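Local coordinates for protein alpha-L-arabinosidase (Xanthomonas axonopodis pv. citri, PDB 6D25) that probably hydrolyses alpha-L-arabinofuranosyl side groups of arabinoxylans as a family GH51 enzyme and can cope with internal di-substitutions, at residues R347-A352 with Y395-L400; P417-G422 with L448-S453. All coordinates share one frame; numbering follows the deposited sequence.

Contact 1. Residues R347-A352 with Y395-L400; sequences RDALVA and YHVFAL
The carbonyl oxygen of A349 is met by both methyls of V397, with CG2 at 3.4 Å from A349 O and CG1 farther off at 4.1 Å. No hydrogen bond crosses between 347-352 and 395-400, and the pairing shows how two helices can come close when small residues face a single branched one. V397 CG1 stands anti to its own backbone nitrogen (chi1 -177°), which spreads the two methyls over different parts of the facing helix. CG2 reaches the CB of A349 at 3.5 Å, while CG1 lies 3.9 Å from the CB of A352, one turn further on. The alanines offer only a methyl each, and the CA atoms of A349 and V397 are accordingly 6.0 Å apart. The setting is the end of the (beta/alpha)8 barrel expected of family GH51: helix 346-361 runs between the last two parallel strands, 319-325 and 366-371, and helix 393-400 comes after them, beyond the short strands 382-385 and 388-391, before the chain enters the beta-rich C-terminal domain. From that domain L473 and I514 press on both A349 and V397. The ring of F398 meets F356 of helix 346-361 edge-to-face. Near the start of helix 346-361 D348 holds its carboxylate off this interface: OD1 is hydrogen-bonded to the hydroxyls of Y329 and T327, and OD2 to the backbone N of S345.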
loop_
_atom_site.group_PDB
_atom_site.type_symbol
_atom_site.label_atom_id
_atom_site.label_comp_id
_atom_site.label_asym_id
_atom_site.label_seq_id
_atom_site.Cartn_x
_atom_site.Cartn_y
_atom_site.Cartn_z
ATOM N N ARG A 347 14.524 -17.842 -38.196
ATOM C CA ARG A 347 14.785 -16.471 -37.727
ATOM C C ARG A 347 14.859 -16.441 -36.178
ATOM O O ARG A 347 15.714 -15.781 -35.576
ATOM C CB ARG A 347 13.685 -15.546 -38.252
ATOM C CG ARG A 347 13.890 -14.069 -37.918
ATOM C CD ARG A 347 12.813 -13.173 -38.508
ATOM N NE ARG A 347 11.481 -13.559 -38.081
ATOM C CZ ARG A 347 10.350 -13.014 -38.572
ATOM N NH1 ARG A 347 10.409 -11.939 -39.347
ATOM N NH2 ARG A 347 9.185 -13.586 -38.312
ATOM N N ASP A 348 13.952 -17.162 -35.540
ATOM C CA ASP A 348 13.887 -17.244 -34.061
ATOM C C ASP A 348 15.119 -17.962 -33.513
ATOM O O ASP A 348 15.634 -17.575 -32.452
ATOM C CB ASP A 348 12.571 -17.857 -33.623
ATOM C CG ASP A 348 11.414 -16.993 -34.098
ATOM O OD1 ASP A 348 11.331 -15.834 -33.603
ATOM O OD2 ASP A 348 10.665 -17.407 -35.029
ATOM N N ALA A 349 15.595 -18.993 -34.218
ATOM C CA ALA A 349 16.850 -19.650 -33.804
ATOM C C ALA A 349 17.982 -18.622 -33.770
ATOM O O ALA A 349 18.739 -18.580 -32.792
ATOM C CB ALA A 349 17.175 -20.770 -34.728
ATOM N N LEU A 350 18.121 -17.823 -34.846
ATOM C CA LEU A 350 19.204 -16.826 -34.846
ATOM C C LEU A 350 19.018 -15.800 -33.722
ATOM O O LEU A 350 20.018 -15.337 -33.141
ATOM C CB LEU A 350 19.315 -16.155 -36.224
ATOM C CG LEU A 350 20.267 -16.875 -37.181
ATOM C CD1 LEU A 350 19.644 -18.132 -37.773
ATOM C CD2 LEU A 350 20.737 -15.984 -38.284
ATOM N N VAL A 351 17.768 -15.397 -33.448
ATOM C CA VAL A 351 17.524 -14.504 -32.341
ATOM C C VAL A 351 18.112 -15.109 -31.061
ATOM O O VAL A 351 18.821 -14.425 -30.307
ATOM C CB VAL A 351 16.032 -14.152 -32.174
ATOM C CG1 VAL A 351 15.726 -13.575 -30.813
ATOM C CG2 VAL A 351 15.584 -13.198 -33.270
ATOM N N ALA A 352 17.840 -16.385 -30.811
ATOM C CA ALA A 352 18.362 -17.020 -29.592
ATOM C C ALA A 352 19.893 -17.062 -29.597
ATOM O O ALA A 352 20.509 -16.742 -28.575
ATOM C CB ALA A 352 17.756 -18.394 -29.434
ATOM N N TYR A 395 14.366 -24.208 -29.421
ATOM C CA TYR A 395 14.747 -25.340 -28.569
ATOM C C TYR A 395 16.126 -25.860 -28.946
ATOM O O TYR A 395 16.969 -26.129 -28.069
ATOM C CB TYR A 395 13.726 -26.470 -28.687
ATOM C CG TYR A 395 14.064 -27.732 -27.940
ATOM C CD1 TYR A 395 14.838 -28.735 -28.490
ATOM C CD2 TYR A 395 13.593 -27.935 -26.652
ATOM C CE1 TYR A 395 15.155 -29.889 -27.790
ATOM C CE2 TYR A 395 13.873 -29.097 -25.950
ATOM C CZ TYR A 395 14.649 -30.090 -26.522
ATOM O OH TYR A 395 14.911 -31.231 -25.799
ATOM N N HIS A 396 16.333 -26.041 -30.249
ATOM C CA HIS A 396 17.585 -26.611 -30.743
ATOM C C HIS A 396 18.748 -25.669 -30.442
ATOM O O HIS A 396 19.867 -26.148 -30.236
ATOM C CB HIS A 396 17.487 -26.918 -32.232
ATOM C CG HIS A 396 16.481 -27.976 -32.530
ATOM N ND1 HIS A 396 16.470 -29.204 -31.879
ATOM C CD2 HIS A 396 15.441 -28.007 -33.400
ATOM C CE1 HIS A 396 15.509 -29.957 -32.380
ATOM N NE2 HIS A 396 14.831 -29.220 -33.265
ATOM N N VAL A 397 18.519 -24.363 -30.389
ATOM C CA VAL A 397 19.617 -23.459 -30.023
ATOM C C VAL A 397 19.954 -23.605 -28.523
ATOM O O VAL A 397 21.147 -23.646 -28.151
ATOM C CB VAL A 397 19.312 -22.006 -30.398
ATOM C CG1 VAL A 397 20.516 -21.119 -30.077
ATOM C CG2 VAL A 397 18.956 -21.864 -31.868
ATOM N N PHE A 398 18.952 -23.729 -27.667
ATOM C CA PHE A 398 19.209 -24.052 -26.239
ATOM C C PHE A 398 20.022 -25.348 -26.131
ATOM O O PHE A 398 20.980 -25.398 -25.337
ATOM C CB PHE A 398 17.906 -24.148 -25.439
ATOM C CG PHE A 398 17.356 -22.806 -25.016
ATOM C CD1 PHE A 398 16.798 -21.933 -25.927
ATOM C CD2 PHE A 398 17.431 -22.402 -23.685
ATOM C CE1 PHE A 398 16.312 -20.701 -25.524
ATOM C CE2 PHE A 398 16.947 -21.171 -23.283
ATOM C CZ PHE A 398 16.390 -20.327 -24.188
ATOM N N ALA A 399 19.661 -26.364 -26.931
ATOM C CA ALA A 399 20.402 -27.631 -26.945
ATOM C C ALA A 399 21.855 -27.399 -27.402
ATOM O O ALA A 399 22.773 -27.864 -26.762
ATOM C CB ALA A 399 19.727 -28.651 -27.836
ATOM N N LEU A 400 22.063 -26.659 -28.486
ATOM C CA LEU A 400 23.429 -26.448 -29.027
ATOM C C LEU A 400 24.302 -25.725 -28.000
ATOM O O LEU A 400 25.484 -25.982 -27.951
ATOM C CB LEU A 400 23.404 -25.619 -30.315
ATOM C CG LEU A 400 22.956 -26.390 -31.573
ATOM C CD1 LEU A 400 22.879 -25.464 -32.790
ATOM C CD2 LEU A 400 23.816 -27.607 -31.880
#

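Contact 2. Residues P417-G422 with L448-S453; sequences PQYRHG and LDASAS
A tyrosine ring laid over the backbone of a turn makes this contact, where Y419, near the end of strand 407-421, meets the loop joining strands 441-447 and 454-461. A CH-pi contact lies over the ring face: D449 CA sits 3.6 Å from the centroid of the Y419 ring, 13° off its normal. The D449 carboxylate stacks over the same ring, the two planes 29° apart, and its OD2 comes 3.2 Å from Y419 CD1. D449 CG is anti to the backbone N (chi1 -162°), which carries the carboxylate over the ring beside its own CA. D449 OD1 uses its anti lone pair for S451 N at 2.8 Å, forming an Asx turn; A452 N, 2.9 Å from D449 OD1 and above the carboxylate plane, extends this to an Asx motif. Two backbone donors on one oxygen should fix the rotation of the carboxylate. In the beta-sandwich of the C-terminal domain this turn links strands that pair with different neighbours, 441-447 with 424-435 and 454-461 with 29-36. The Y419 hydroxyl takes only a weak hydrogen bond from A450 N, 3.5 Å from OH; its stronger partner is E285 OE2. Obliquely to the ring, L448 O approaches Y419 CE2 at 3.2 Å and also accepts from W288 NE1, while L448 CB touches Y419 CD2 at 4.3 Å.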
loop_
_atom_site.group_PDB
_atom_site.type_symbol
_atom_site.label_atom_id
_atom_site.label_comp_id
_atom_site.label_asym_id
_atom_site.label_seq_id
_atom_site.Cartn_x
_atom_site.Cartn_y
_atom_site.Cartn_z
ATOM N N PRO A 417 32.572 -7.758 -42.027
ATOM C CA PRO A 417 31.845 -6.727 -42.742
ATOM C C PRO A 417 30.402 -6.665 -42.215
ATOM O O PRO A 417 29.948 -7.587 -41.497
ATOM C CB PRO A 417 31.820 -7.121 -44.227
ATOM C CG PRO A 417 32.577 -8.421 -44.303
ATOM C CD PRO A 417 32.793 -8.922 -42.890
ATOM N N GLN A 418 29.704 -5.598 -42.591
ATOM C CA GLN A 418 28.275 -5.521 -42.346
ATOM C C GLN A 418 27.522 -6.286 -43.428
ATOM O O GLN A 418 27.924 -6.332 -44.592
ATOM C CB GLN A 418 27.797 -4.071 -42.303
ATOM C CG GLN A 418 28.428 -3.253 -41.181
ATOM C CD GLN A 418 27.912 -3.671 -39.827
ATOM O OE1 GLN A 418 26.762 -3.418 -39.470
ATOM N NE2 GLN A 418 28.759 -4.302 -39.044
ATOM N N TYR A 419 26.423 -6.897 -43.003
ATOM C CA TYR A 419 25.366 -7.359 -43.878
ATOM C C TYR A 419 24.342 -6.226 -43.999
ATOM O O TYR A 419 23.812 -5.784 -42.972
ATOM C CB TYR A 419 24.730 -8.618 -43.290
ATOM C CG TYR A 419 23.356 -8.998 -43.792
ATOM C CD1 TYR A 419 23.012 -8.919 -45.142
ATOM C CD2 TYR A 419 22.419 -9.507 -42.914
ATOM C CE1 TYR A 419 21.756 -9.305 -45.584
ATOM C CE2 TYR A 419 21.161 -9.893 -43.332
ATOM C CZ TYR A 419 20.836 -9.813 -44.677
ATOM O OH TYR A 419 19.594 -10.228 -45.059
ATOM N N ARG A 420 24.106 -5.755 -45.221
ATOM C CA ARG A 420 23.208 -4.612 -45.429
ATOM C C ARG A 420 22.081 -5.034 -46.369
ATOM O O ARG A 420 22.320 -5.695 -47.370
ATOM C CB ARG A 420 23.904 -3.429 -46.116
ATOM C CG ARG A 420 25.254 -3.059 -45.533
ATOM C CD ARG A 420 25.701 -1.673 -46.026
ATOM N NE ARG A 420 26.626 -1.059 -45.080
ATOM C CZ ARG A 420 27.940 -1.227 -45.107
ATOM N NH1 ARG A 420 28.681 -0.902 -44.055
ATOM N NH2 ARG A 420 28.484 -1.774 -46.180
ATOM N N HIS A 421 20.872 -4.630 -46.041
ATOM C CA HIS A 421 19.740 -4.811 -46.911
ATOM C C HIS A 421 18.835 -3.606 -46.723
ATOM O O HIS A 421 18.425 -3.325 -45.607
ATOM C CB HIS A 421 19.023 -6.137 -46.618
ATOM C CG HIS A 421 17.932 -6.436 -47.581
ATOM N ND1 HIS A 421 18.187 -6.915 -48.850
ATOM C CD2 HIS A 421 16.596 -6.285 -47.482
ATOM C CE1 HIS A 421 17.041 -7.057 -49.502
ATOM N NE2 HIS A 421 16.053 -6.678 -48.684
ATOM N N GLY A 422 18.589 -2.889 -47.806
ATOM C CA GLY A 422 17.915 -1.588 -47.719
ATOM C C GLY A 422 18.646 -0.638 -46.791
ATOM O O GLY A 422 19.852 -0.494 -46.913
ATOM N N LEU A 448 24.363 -14.083 -40.247
ATOM C CA LEU A 448 23.091 -13.338 -40.244
ATOM C C LEU A 448 22.602 -13.089 -41.666
ATOM O O LEU A 448 21.443 -12.736 -41.838
ATOM C CB LEU A 448 23.275 -11.985 -39.542
ATOM C CG LEU A 448 23.451 -12.009 -38.013
ATOM C CD1 LEU A 448 24.851 -12.425 -37.607
ATOM C CD2 LEU A 448 23.123 -10.644 -37.416
ATOM N N ASP A 449 23.456 -13.220 -42.661
ATOM C CA ASP A 449 23.095 -12.879 -44.042
ATOM C C ASP A 449 22.069 -13.915 -44.541
ATOM O O ASP A 449 22.291 -15.123 -44.438
ATOM C CB ASP A 449 24.340 -12.822 -44.937
ATOM C CG ASP A 449 24.124 -12.077 -46.239
ATOM O OD1 ASP A 449 23.162 -12.461 -46.970
ATOM O OD2 ASP A 449 24.926 -11.120 -46.520
ATOM N N ALA A 450 20.972 -13.433 -45.118
ATOM C CA ALA A 450 19.909 -14.300 -45.645
ATOM C C ALA A 450 20.391 -15.065 -46.888
ATOM O O ALA A 450 19.775 -16.077 -47.226
ATOM C CB ALA A 450 18.673 -13.485 -46.005
ATOM N N SER A 451 21.435 -14.632 -47.588
ATOM C CA SER A 451 21.794 -15.374 -48.795
ATOM C C SER A 451 23.308 -15.554 -48.995
ATOM O O SER A 451 23.674 -16.442 -49.756
ATOM C CB SER A 451 21.144 -14.766 -50.019
ATOM O OG SER A 451 21.678 -13.481 -50.256
ATOM N N ALA A 452 24.189 -14.784 -48.365
ATOM C CA ALA A 452 25.640 -14.906 -48.627
ATOM C C ALA A 452 26.325 -15.811 -47.599
ATOM O O ALA A 452 26.194 -15.590 -46.401
ATOM C CB ALA A 452 26.290 -13.549 -48.612
ATOM N N SER A 453 27.078 -16.807 -48.065
ATOM C CA SER A 453 27.931 -17.588 -47.187
ATOM C C SER A 453 29.132 -16.740 -46.731
ATOM O O SER A 453 29.388 -15.658 -47.265
ATOM C CB SER A 453 28.373 -18.842 -47.854
ATOM O OG SER A 453 29.185 -18.515 -48.955
#

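Coming from the N terminus, the chain first lays down strand 29-36 of the beta domain, then builds most of the barrel up to helix 346-361. Contact 1 closes a loop of 42 residues, through the last barrel strand 366-371, when helix 393-400 returns to it. Strand 407-421 follows, and contact 2 closes a shorter loop of 25 residues made largely of strands. The two are in series, neither nested nor crossed, with centres about 19 Å apart. They nevertheless touch, L350 CD2 lying 4.0 Å from L448 CA. Helix 285-312 serves both: its W288 packs against R347 and L350 on one hand and Y419 and A450 on the other, tying barrel helices to the C-terminal beta domain.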